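PDB 3DR5: putative O-Methyltransferase from Corynebacterium glutamicum, which probably acts as an S-adenosyl-L-methionine-dependent O-methyltransferase, although its substrate is not established. Local coordinates for residues V198-L201 against L207-V210; R117-M122 against L142-D147; Y73-L78 against A104-S109. All blocks are in the same frame, centred on the assembly; numbering follows the deposited sequence.

Contact 1: residues V198-L201 against L207-V210; sequences VARL and LTVV
Two donors converge on Leu207 O: the backbone N of Leu201, 2.9 Å away from Leu207 O, and the CA-H of Arg200, whose CA sits 3.2 Å from the same oxygen. The return bond, from Leu207 N to Leu201 O, closes this hydrogen-bonded pair. Two residues along, Ala199 and Val209 form the second such pair; here Val209 N reaches Ala199 O at 2.9 Å with an N-H...O angle of 171°, the straightest of the four backbone bonds. Between and beyond them, Arg200-Thr208 and Val198-Val210 are non-hydrogen-bonded pairs. This is the antiparallel hairpin of strands 196-201 and 207-212 that ends the 3-2-1-4-5-7-6 sheet of class I methyltransferases: 207-212 lies antiparallel against strand 157-161, and 196-201 is the outermost strand of this chain on that side.

On the face carrying Arg200, the CG of Arg200 lies alongside Thr208, 3.6 Å from Thr208 OG1 and 3.9 Å from Thr208 CG2. The arginine and threonine side chains point the same way, and the guanidinium carries on to a salt bridge with Asp187. On the other face Leu201 CD1 reaches diagonally past the pair register to Val209 CG1, 4.1 Å off, while Ala199 CB faces that same CG1 at 4.3 Å. Leu44 of helix 39-51 packs on Leu201 and Leu207. The second subunit meets the hairpin twice: its Gln43 OE1 takes the outward N-H of Arg200, and its Thr47 packs on the face carrying Ala199 and Val209.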
loop_
_atom_site.group_PDB
_atom_site.type_symbol
_atom_site.label_atom_id
_atom_site.label_comp_id
_atom_site.label_asym_id
_atom_site.label_seq_id
_atom_site.Cartn_x
_atom_site.Cartn_y
_atom_site.Cartn_z
ATOM N N VAL A 198 9.418 -1.799 6.567
ATOM C CA VAL A 198 8.277 -2.096 7.425
ATOM C C VAL A 198 7.277 -0.952 7.386
ATOM O O VAL A 198 7.628 0.197 7.646
ATOM C CB VAL A 198 8.721 -2.329 8.892
ATOM C CG1 VAL A 198 7.508 -2.595 9.776
ATOM C CG2 VAL A 198 9.708 -3.502 8.956
ATOM N N ALA A 199 6.036 -1.265 7.025
ATOM C CA ALA A 199 4.978 -0.267 7.001
ATOM C C ALA A 199 3.870 -0.841 7.882
ATOM O O ALA A 199 3.464 -1.989 7.703
ATOM C CB ALA A 199 4.460 -0.036 5.570
ATOM N N ARG A 200 3.401 -0.062 8.850
ATOM C CA ARG A 200 2.344 -0.504 9.739
ATOM C C ARG A 200 1.214 0.504 9.563
ATOM O O ARG A 200 1.348 1.689 9.865
ATOM C CB ARG A 200 2.899 -0.599 11.172
ATOM C CG ARG A 200 3.827 -1.825 11.314
ATOM C CD ARG A 200 4.525 -1.851 12.664
ATOM N NE ARG A 200 5.402 -0.697 12.828
ATOM C CZ ARG A 200 5.769 -0.206 14.003
ATOM N NH1 ARG A 200 5.331 -0.777 15.120
ATOM N NH2 ARG A 200 6.538 0.872 14.055
ATOM N N LEU A 201 0.087 -0.004 9.083
ATOM C CA LEU A 201 -1.044 0.816 8.717
ATOM C C LEU A 201 -2.345 0.637 9.495
ATOM O O LEU A 201 -2.596 -0.422 10.043
ATOM C CB LEU A 201 -1.272 0.594 7.215
ATOM C CG LEU A 201 0.037 0.565 6.381
ATOM C CD1 LEU A 201 -0.238 0.053 4.953
ATOM C CD2 LEU A 201 0.671 1.959 6.349
ATOM N N LEU A 207 -2.360 -3.438 10.295
ATOM C CA LEU A 207 -1.663 -4.227 9.295
ATOM C C LEU A 207 -0.171 -3.996 9.253
ATOM O O LEU A 207 0.285 -2.863 9.274
ATOM C CB LEU A 207 -2.274 -3.911 7.929
ATOM C CG LEU A 207 -1.845 -4.666 6.669
ATOM C CD1 LEU A 207 -2.499 -6.044 6.667
ATOM C CD2 LEU A 207 -2.262 -3.890 5.425
ATOM N N THR A 208 0.598 -5.077 9.205
ATOM C CA THR A 208 2.037 -4.932 9.090
ATOM C C THR A 208 2.454 -5.519 7.748
ATOM O O THR A 208 2.228 -6.706 7.475
ATOM C CB THR A 208 2.823 -5.677 10.193
ATOM O OG1 THR A 208 2.432 -5.188 11.479
ATOM C CG2 THR A 208 4.323 -5.434 10.019
ATOM N N VAL A 209 3.014 -4.683 6.885
ATOM C CA VAL A 209 3.498 -5.190 5.620
ATOM C C VAL A 209 5.007 -4.951 5.610
ATOM O O VAL A 209 5.500 -3.854 5.883
ATOM C CB VAL A 209 2.748 -4.559 4.374
ATOM C CG1 VAL A 209 1.924 -3.386 4.795
ATOM C CG2 VAL A 209 3.727 -4.232 3.268
ATOM N N VAL A 210 5.749 -6.009 5.338
ATOM C CA VAL A 210 7.178 -5.902 5.305
ATOM C C VAL A 210 7.641 -6.384 3.941
ATOM O O VAL A 210 7.435 -7.541 3.541
ATOM C CB VAL A 210 7.824 -6.657 6.550
ATOM C CG1 VAL A 210 6.804 -7.578 7.180
ATOM C CG2 VAL A 210 9.089 -7.361 6.176
#

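Contact 2: residues R117-M122 against L142-D147; sequences RPLDVM and LKALVD
Apolar packing alone links the two segments, and Leu119 and Leu145 do most of it. The two methyls of Leu119 divide their work over Ala144: CD1 presses on Ala144 CB at 3.5 Å, a snug fit, while CD2 comes 3.6 Å from Ala144 O and lies against the peptide leading to Leu145. Deeper in, selenomethionine Met122 and Leu145 meet obliquely, with the SE of Met122 3.6 Å from Leu145 CD1 and the terminal CE of Met122 3.7 Å from that same methyl. Leu145 gets there although its CB leaves the helix at an angle to the other segment: with CG anti to the backbone N (chi1 -173°), CD1 is carried across to the selenium. The two leucines also touch, Leu119 CD2 to Leu145 CD1 being 4.3 Å.

The hydrogen bonds run within each segment. Arg117, at the N-cap position, lends its carbonyl oxygen to both Asp120 N and Val121 N, tying down the start of the short helix 118-121.

Charges lie away from the packed leucines. Lys143 NZ pairs with Asp147 OD2 at 3.4 Å, one turn along helix 142-152, and Tyr189 joins both, through a cation-pi contact with the lysine and a hydrogen bond to Asp147 OD1.

Ile63 of strand 59-63 touches Pro118, Met122 and Leu145, so both helices rest on the same face of the sheet. They are the elements leading into and out of strand 130-135, packed side by side as in the alpha/beta/alpha sandwich of Rossmann-like methyltransferases.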
loop_
_atom_site.group_PDB
_atom_site.type_symbol
_atom_site.label_atom_id
_atom_site.label_comp_id
_atom_site.label_asym_id
_atom_site.label_seq_id
_atom_site.Cartn_x
_atom_site.Cartn_y
_atom_site.Cartn_z
ATOM N N ARG A 117 -1.185 -27.214 7.022
ATOM C CA ARG A 117 -1.014 -26.209 8.040
ATOM C C ARG A 117 0.092 -25.368 7.388
ATOM O O ARG A 117 1.088 -25.897 6.866
ATOM C CB ARG A 117 -0.539 -26.843 9.354
ATOM C CG ARG A 117 -1.468 -27.949 9.800
ATOM C CD ARG A 117 -0.879 -28.750 10.935
ATOM N NE ARG A 117 -0.637 -27.919 12.112
ATOM C CZ ARG A 117 -0.306 -28.396 13.309
ATOM N NH1 ARG A 117 -0.177 -29.704 13.494
ATOM N NH2 ARG A 117 -0.105 -27.564 14.322
ATOM N N PRO A 118 -0.070 -24.045 7.389
ATOM C CA PRO A 118 0.893 -23.103 6.800
ATOM C C PRO A 118 2.360 -23.394 7.079
ATOM O O PRO A 118 3.166 -23.550 6.160
ATOM C CB PRO A 118 0.489 -21.762 7.405
ATOM C CG PRO A 118 -0.956 -21.899 7.657
ATOM C CD PRO A 118 -1.139 -23.324 8.105
ATOM N N LEU A 119 2.697 -23.460 8.365
ATOM C CA LEU A 119 4.067 -23.662 8.766
ATOM C C LEU A 119 4.679 -25.012 8.447
ATOM O O LEU A 119 5.897 -25.183 8.523
ATOM C CB LEU A 119 4.210 -23.313 10.253
ATOM C CG LEU A 119 3.837 -21.860 10.608
ATOM C CD1 LEU A 119 3.916 -21.673 12.118
ATOM C CD2 LEU A 119 4.770 -20.880 9.899
ATOM N N ASP A 120 3.837 -25.962 8.076
ATOM C CA ASP A 120 4.321 -27.282 7.721
ATOM C C ASP A 120 4.706 -27.339 6.244
ATOM O O ASP A 120 5.742 -27.886 5.893
ATOM C CB ASP A 120 3.245 -28.340 7.991
ATOM C CG ASP A 120 3.176 -28.758 9.448
ATOM O OD1 ASP A 120 2.060 -29.013 9.952
ATOM O OD2 ASP A 120 4.239 -28.849 10.087
ATOM N N VAL A 121 3.880 -26.742 5.387
ATOM C CA VAL A 121 4.096 -26.790 3.945
ATOM C C VAL A 121 4.975 -25.717 3.306
ATOM O O VAL A 121 5.444 -25.887 2.177
ATOM C CB VAL A 121 2.738 -26.822 3.227
ATOM C CG1 VAL A 121 2.105 -25.438 3.252
ATOM C CG2 VAL A 121 2.891 -27.334 1.809
HETATM N N MSE A 122 5.189 -24.617 4.014
HETATM C CA MSE A 122 6.021 -23.555 3.483
HETATM C C MSE A 122 7.447 -24.072 3.356
HETATM O O MSE A 122 8.261 -23.533 2.604
HETATM C CB MSE A 122 5.944 -22.324 4.391
HETATM C CG MSE A 122 4.811 -21.391 3.981
HETATM SE SE MSE A 122 4.311 -20.197 5.399
HETATM C CE MSE A 122 2.425 -20.530 5.416
ATOM N N LEU A 142 2.849 -15.455 14.282
ATOM C CA LEU A 142 3.436 -14.385 13.476
ATOM C C LEU A 142 4.913 -14.450 13.176
ATOM O O LEU A 142 5.320 -14.344 12.013
ATOM C CB LEU A 142 3.076 -13.015 14.061
ATOM C CG LEU A 142 1.610 -12.572 13.940
ATOM C CD1 LEU A 142 1.383 -11.321 14.775
ATOM C CD2 LEU A 142 1.264 -12.308 12.479
ATOM N N LYS A 143 5.701 -14.640 14.222
ATOM C CA LYS A 143 7.139 -14.736 14.095
ATOM C C LYS A 143 7.514 -15.908 13.193
ATOM O O LYS A 143 8.339 -15.778 12.283
ATOM C CB LYS A 143 7.764 -14.951 15.475
ATOM C CG LYS A 143 9.007 -14.113 15.744
ATOM C CD LYS A 143 10.139 -14.927 16.364
ATOM C CE LYS A 143 11.170 -15.326 15.309
ATOM N NZ LYS A 143 12.337 -16.057 15.880
ATOM N N ALA A 144 6.905 -17.058 13.450
ATOM C CA ALA A 144 7.189 -18.257 12.671
ATOM C C ALA A 144 6.795 -18.049 11.214
ATOM O O ALA A 144 7.472 -18.532 10.305
ATOM C CB ALA A 144 6.445 -19.461 13.263
ATOM N N LEU A 145 5.706 -17.319 10.991
ATOM C CA LEU A 145 5.257 -17.068 9.633
ATOM C C LEU A 145 6.277 -16.179 8.902
ATOM O O LEU A 145 6.551 -16.387 7.718
ATOM C CB LEU A 145 3.853 -16.424 9.629
ATOM C CG LEU A 145 3.237 -16.275 8.230
ATOM C CD1 LEU A 145 3.103 -17.661 7.579
ATOM C CD2 LEU A 145 1.875 -15.584 8.320
ATOM N N VAL A 146 6.840 -15.197 9.610
ATOM C CA VAL A 146 7.836 -14.287 9.033
ATOM C C VAL A 146 9.092 -15.059 8.634
ATOM O O VAL A 146 9.650 -14.861 7.555
ATOM C CB VAL A 146 8.246 -13.198 10.045
ATOM C CG1 VAL A 146 9.296 -12.292 9.438
ATOM C CG2 VAL A 146 7.029 -12.395 10.472
ATOM N N ASP A 147 9.538 -15.936 9.528
ATOM C CA ASP A 147 10.727 -16.746 9.283
ATOM C C ASP A 147 10.477 -17.710 8.141
ATOM O O ASP A 147 11.377 -18.006 7.359
ATOM C CB ASP A 147 11.110 -17.532 10.540
ATOM C CG ASP A 147 11.490 -16.630 11.692
ATOM O OD1 ASP A 147 12.151 -15.598 11.439
ATOM O OD2 ASP A 147 11.139 -16.951 12.845
#

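Contact 3: residues Y73-L78 against A104-S109; sequences YILNGL and AGYSPS
Leu75 lies along one face of the Tyr106 ring. Its CD1 stands 4.0 Å from the ring centroid and only 3° off the ring normal, a CH-pi contact placed almost exactly over the centre. The leucine runs antiparallel to the tyrosine side chain, so that its root meets the phenol's far end: Leu75 CB is 3.5 Å from Tyr106 CZ and 3.4 Å from Tyr106 OH. At that hydroxyl the next residue along the helix also arrives, with Asn76 ND2 3.4 Å from Tyr106 OH; the asparagine side chain crosses the tyrosine at about a right angle, its amide plane turned 48° from the ring.

Asn76 CB points away from the loop, but CG beside the backbone N (chi1 -87°) lets the amide swing back to the hydroxyl.

In the next shell, Leu72, one turn earlier in helix 67-77, packs on Tyr106 too. His218 of the second subunit, in what is evidently the C-terminal purification tag, also packs on Tyr106. The helix itself is held from behind: Tyr73 bonds through OH to Glu39 and Arg26, and Ile74 packs on Ala49 of helix 39-51.

Tyr106 thus fastens the loop between helix 91-103 and strand 111-114 to helix 67-77, joining neighbouring beta-alpha-beta units of the Rossmann-like sheet.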
loop_
_atom_site.group_PDB
_atom_site.type_symbol
_atom_site.label_atom_id
_atom_site.label_comp_id
_atom_site.label_asym_id
_atom_site.label_seq_id
_atom_site.Cartn_x
_atom_site.Cartn_y
_atom_site.Cartn_z
ATOM N N TYR A 73 -9.207 -10.442 -4.369
ATOM C CA TYR A 73 -8.606 -9.106 -4.397
ATOM C C TYR A 73 -7.220 -9.179 -5.021
ATOM O O TYR A 73 -6.829 -8.319 -5.792
ATOM C CB TYR A 73 -8.487 -8.552 -2.984
ATOM C CG TYR A 73 -9.781 -8.039 -2.428
ATOM C CD1 TYR A 73 -10.375 -6.886 -2.950
ATOM C CD2 TYR A 73 -10.395 -8.677 -1.351
ATOM C CE1 TYR A 73 -11.545 -6.377 -2.406
ATOM C CE2 TYR A 73 -11.570 -8.178 -0.796
ATOM C CZ TYR A 73 -12.134 -7.031 -1.323
ATOM O OH TYR A 73 -13.266 -6.517 -0.748
ATOM N N ILE A 74 -6.487 -10.227 -4.673
ATOM C CA ILE A 74 -5.146 -10.440 -5.187
ATOM C C ILE A 74 -5.177 -10.769 -6.680
ATOM O O ILE A 74 -4.403 -10.209 -7.453
ATOM C CB ILE A 74 -4.435 -11.574 -4.385
ATOM C CG1 ILE A 74 -4.124 -11.077 -2.970
ATOM C CG2 ILE A 74 -3.164 -12.021 -5.097
ATOM C CD1 ILE A 74 -3.372 -12.084 -2.105
ATOM N N LEU A 75 -6.077 -11.667 -7.084
ATOM C CA LEU A 75 -6.197 -12.056 -8.489
ATOM C C LEU A 75 -6.545 -10.878 -9.397
ATOM O O LEU A 75 -6.169 -10.858 -10.566
ATOM C CB LEU A 75 -7.228 -13.190 -8.639
ATOM C CG LEU A 75 -6.711 -14.544 -8.128
ATOM C CD1 LEU A 75 -7.861 -15.550 -8.014
ATOM C CD2 LEU A 75 -5.624 -15.057 -9.077
ATOM N N ASN A 76 -7.252 -9.894 -8.853
ATOM C CA ASN A 76 -7.609 -8.702 -9.622
ATOM C C ASN A 76 -6.362 -7.981 -10.142
ATOM O O ASN A 76 -6.350 -7.501 -11.276
ATOM C CB ASN A 76 -8.411 -7.732 -8.756
ATOM C CG ASN A 76 -9.899 -8.015 -8.778
ATOM O OD1 ASN A 76 -10.639 -7.626 -7.863
ATOM N ND2 ASN A 76 -10.352 -8.681 -9.830
ATOM N N GLY A 77 -5.314 -7.906 -9.319
ATOM C CA GLY A 77 -4.104 -7.199 -9.730
ATOM C C GLY A 77 -2.953 -8.000 -10.307
ATOM O O GLY A 77 -2.205 -7.516 -11.153
ATOM N N LEU A 78 -2.817 -9.229 -9.842
ATOM C CA LEU A 78 -1.759 -10.131 -10.280
ATOM C C LEU A 78 -1.656 -10.307 -11.806
ATOM O O LEU A 78 -2.671 -10.403 -12.495
ATOM C CB LEU A 78 -1.978 -11.493 -9.621
ATOM C CG LEU A 78 -0.871 -12.245 -8.879
ATOM C CD1 LEU A 78 -0.107 -11.304 -7.955
ATOM C CD2 LEU A 78 -1.503 -13.395 -8.088
ATOM N N ALA A 104 -16.449 -16.777 -9.763
ATOM C CA ALA A 104 -15.854 -15.606 -10.396
ATOM C C ALA A 104 -15.371 -16.291 -11.711
ATOM O O ALA A 104 -15.272 -17.529 -11.786
ATOM C CB ALA A 104 -14.668 -15.112 -9.596
ATOM N N GLY A 105 -15.017 -15.533 -12.734
ATOM C CA GLY A 105 -14.635 -16.178 -13.984
ATOM C C GLY A 105 -13.259 -16.765 -14.104
ATOM O O GLY A 105 -12.745 -16.923 -15.211
ATOM N N TYR A 106 -12.710 -17.182 -12.972
ATOM C CA TYR A 106 -11.353 -17.698 -12.946
ATOM C C TYR A 106 -11.030 -19.129 -13.306
ATOM O O TYR A 106 -11.661 -20.052 -12.824
ATOM C CB TYR A 106 -10.720 -17.373 -11.596
ATOM C CG TYR A 106 -10.415 -15.898 -11.352
ATOM C CD1 TYR A 106 -9.359 -15.261 -12.009
ATOM C CD2 TYR A 106 -11.189 -15.138 -10.466
ATOM C CE1 TYR A 106 -9.085 -13.908 -11.797
ATOM C CE2 TYR A 106 -10.926 -13.786 -10.255
ATOM C CZ TYR A 106 -9.873 -13.181 -10.920
ATOM O OH TYR A 106 -9.613 -11.848 -10.705
ATOM N N SER A 107 -10.012 -19.286 -14.149
ATOM C CA SER A 107 -9.557 -20.597 -14.577
ATOM C C SER A 107 -8.867 -21.316 -13.417
ATOM O O SER A 107 -8.230 -20.684 -12.572
ATOM C CB SER A 107 -8.589 -20.454 -15.758
ATOM O OG SER A 107 -7.932 -21.676 -16.033
ATOM N N PRO A 108 -8.987 -22.650 -13.364
ATOM C CA PRO A 108 -8.374 -23.457 -12.298
ATOM C C PRO A 108 -6.848 -23.398 -12.331
ATOM O O PRO A 108 -6.180 -23.669 -11.337
ATOM C CB PRO A 108 -8.884 -24.875 -12.584
ATOM C CG PRO A 108 -10.137 -24.656 -13.372
ATOM C CD PRO A 108 -9.816 -23.484 -14.251
ATOM N N SER A 109 -6.308 -23.059 -13.495
ATOM C CA SER A 109 -4.865 -22.966 -13.702
ATOM C C SER A 109 -4.212 -21.771 -13.007
ATOM O O SER A 109 -2.991 -21.729 -12.844
ATOM C CB SER A 109 -4.576 -22.898 -15.198
ATOM O OG SER A 109 -5.544 -22.090 -15.847
#

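How the contacts relate
Along the chain the segments close in the order contact 3, contact 2, contact 1, each complete before the next begins, and none touches another. Contacts 1 and 2 are the nearer pair, with centres 18 Å apart and nearest atoms about 6 Å; contact 3 lies 24 Å from either by centres, on the opposite side of the chain's centre from contact 1. All belong to one Rossmann-like unit: contact 1 is within the sheet at its antiparallel end, whereas contacts 2 and 3 join helices and a loop flanking its parallel strands. Helix 178-190 borders both contacts 1 and 2. Contacts 1 and 3 also touch the second subunit, contact 1 through its Gln43 and Thr47, contact 3 through a histidine of its C-terminal tag.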